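Local atomic coordinates of putative uncharacterized protein SMU.1704 (Streptococcus mutans, PDB entry 3L7W), a protein that probably binds DNA as a dimeric transcriptional regulator of the PadR family, through a winged helix-turn-helix domain. Residues 10-15 with 46-50. Sequence-based numbering, arbitrary orientation.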
loop_
_atom_site.group_PDB
_atom_site.type_symbol
_atom_site.label_atom_id
_atom_site.label_comp_id
_atom_site.label_asym_id
_atom_site.label_seq_id
_atom_site.Cartn_x
_atom_site.Cartn_y
_atom_site.Cartn_z
ATOM N N ILE A 10 -0.131 -6.555 5.740
ATOM C CA ILE A 10 0.646 -7.354 6.690
ATOM C C ILE A 10 0.195 -8.808 6.639
ATOM O O ILE A 10 1.011 -9.729 6.694
ATOM C CB ILE A 10 0.456 -6.849 8.126
ATOM C CG1 ILE A 10 0.938 -5.394 8.255
ATOM C CG2 ILE A 10 1.175 -7.765 9.134
ATOM C CD1 ILE A 10 2.403 -5.268 8.484
ATOM N N GLU A 11 -1.117 -9.006 6.547
ATOM C CA GLU A 11 -1.687 -10.346 6.479
ATOM C C GLU A 11 -1.158 -11.023 5.236
ATOM O O GLU A 11 -0.651 -12.136 5.294
ATOM C CB GLU A 11 -3.216 -10.294 6.454
ATOM C CG GLU A 11 -3.817 -9.942 7.806
ATOM C CD GLU A 11 -5.317 -9.749 7.766
ATOM O OE1 GLU A 11 -5.931 -10.037 6.726
ATOM O OE2 GLU A 11 -5.886 -9.306 8.774
ATOM N N TYR A 12 -1.274 -10.329 4.111
ATOM C CA TYR A 12 -0.690 -10.794 2.866
ATOM C C TYR A 12 0.748 -11.227 3.112
ATOM O O TYR A 12 1.129 -12.350 2.808
ATOM C CB TYR A 12 -0.766 -9.690 1.808
ATOM C CG TYR A 12 -0.152 -10.032 0.479
ATOM C CD1 TYR A 12 -0.345 -11.273 -0.098
ATOM C CD2 TYR A 12 0.607 -9.097 -0.212
ATOM C CE1 TYR A 12 0.211 -11.580 -1.311
ATOM C CE2 TYR A 12 1.169 -9.390 -1.423
ATOM C CZ TYR A 12 0.967 -10.634 -1.972
ATOM O OH TYR A 12 1.516 -10.934 -3.184
ATOM N N LEU A 13 1.546 -10.350 3.701
ATOM C CA LEU A 13 2.955 -10.672 3.924
ATOM C C LEU A 13 3.109 -11.909 4.800
ATOM O O LEU A 13 3.904 -12.785 4.509
ATOM C CB LEU A 13 3.693 -9.482 4.545
ATOM C CG LEU A 13 3.833 -8.299 3.562
ATOM C CD1 LEU A 13 4.320 -7.075 4.287
ATOM C CD2 LEU A 13 4.781 -8.646 2.435
ATOM N N ILE A 14 2.359 -11.965 5.891
ATOM C CA ILE A 14 2.469 -13.093 6.798
ATOM C C ILE A 14 2.166 -14.384 6.059
ATOM O O ILE A 14 2.964 -15.314 6.064
ATOM C CB ILE A 14 1.491 -12.974 7.965
ATOM C CG1 ILE A 14 1.946 -11.865 8.919
ATOM C CG2 ILE A 14 1.401 -14.299 8.687
ATOM C CD1 ILE A 14 0.895 -11.447 9.902
ATOM N N LEU A 15 1.005 -14.438 5.420
ATOM C CA LEU A 15 0.634 -15.637 4.685
ATOM C C LEU A 15 1.676 -15.959 3.630
ATOM O O LEU A 15 2.033 -17.117 3.437
ATOM C CB LEU A 15 -0.734 -15.458 4.043
ATOM C CG LEU A 15 -1.921 -16.074 4.782
ATOM C CD1 LEU A 15 -1.682 -16.165 6.275
ATOM C CD2 LEU A 15 -3.210 -15.339 4.458
ATOM N N ILE A 46 -2.466 -10.026 14.697
ATOM C CA ILE A 46 -2.751 -10.314 13.305
ATOM C C ILE A 46 -2.517 -11.791 13.014
ATOM O O ILE A 46 -3.383 -12.463 12.441
ATOM C CB ILE A 46 -1.947 -9.426 12.369
ATOM C CG1 ILE A 46 -2.396 -7.976 12.553
ATOM C CG2 ILE A 46 -2.140 -9.878 10.948
ATOM C CD1 ILE A 46 -1.686 -6.986 11.637
ATOM N N LEU A 47 -1.361 -12.299 13.433
ATOM C CA LEU A 47 -1.114 -13.742 13.383
ATOM C C LEU A 47 -2.272 -14.508 14.003
ATOM O O LEU A 47 -2.763 -15.479 13.429
ATOM C CB LEU A 47 0.188 -14.092 14.102
ATOM C CG LEU A 47 1.409 -13.645 13.306
ATOM C CD1 LEU A 47 2.643 -13.585 14.187
ATOM C CD2 LEU A 47 1.595 -14.589 12.137
ATOM N N LYS A 48 -2.727 -14.059 15.167
ATOM C CA LYS A 48 -3.812 -14.757 15.862
ATOM C C LYS A 48 -5.081 -14.725 15.017
ATOM O O LYS A 48 -5.735 -15.747 14.805
ATOM C CB LYS A 48 -4.060 -14.146 17.248
ATOM C CG LYS A 48 -5.109 -14.874 18.086
ATOM C CD LYS A 48 -4.930 -14.559 19.573
ATOM C CE LYS A 48 -6.170 -14.897 20.398
ATOM N NZ LYS A 48 -7.212 -13.822 20.314
ATOM N N LYS A 49 -5.408 -13.543 14.519
ATOM C CA LYS A 49 -6.550 -13.365 13.637
ATOM C C LYS A 49 -6.505 -14.367 12.479
ATOM O O LYS A 49 -7.506 -15.010 12.160
ATOM C CB LYS A 49 -6.534 -11.931 13.111
ATOM C CG LYS A 49 -7.550 -11.591 12.046
ATOM C CD LYS A 49 -7.386 -10.122 11.675
ATOM C CE LYS A 49 -8.483 -9.654 10.745
ATOM N NZ LYS A 49 -8.370 -10.306 9.416
ATOM N N LEU A 50 -5.334 -14.501 11.859
ATOM C CA LEU A 50 -5.188 -15.344 10.672
ATOM C C LEU A 50 -5.358 -16.777 11.079
ATOM O O LEU A 50 -5.854 -17.598 10.318
ATOM C CB LEU A 50 -3.813 -15.162 10.025
ATOM C CG LEU A 50 -3.666 -13.815 9.297
ATOM C CD1 LEU A 50 -2.275 -13.649 8.739
ATOM C CD2 LEU A 50 -4.706 -13.710 8.183
HETATM O O HOH W 1 -8.693 -9.496 6.802
#
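Ile14 of helix 7-20 packs against Ile46, Leu47 and Leu50 of helix 40-52, which by its place in the PadR winged helix-turn-helix is probably the recognition helix. The short segments cross at -71° with axes 10.4 Å apart, and the contact ties the two helices together through apolar side chains and one salt bridge. In the core, the two branches of Ile14 divide the work: CD1 meets Ile46 CG2 at 3.6 Å, while CG2, placed anti to the backbone N by chi1 of -72°, presses on Leu47 CD2 at a tight 3.5 Å. Leu50 CD1 reaches both Ile14 CG2 and Leu15 CD1, the latter at 3.6 Å, and Ile10 CG2 lies against Ile46 CD1. Glu11 is itself buried: its CG lies 3.6 Å from Ile46 CG2 and also touches Leu50 CD2. Ile28 of helix 25-32 and Leu56 of strand 56-63 extend this core. The polar part begins where the extended chain of Glu11 carries its carboxylate to the exposed Lys49. Lys49 NZ lies 2.8 Å from Glu11 OE2, on its syn side and 32° out of the carboxylate plane, in a salt bridge. One water closes the ring, donating to Glu11 OE1 and accepting from Lys49 NZ.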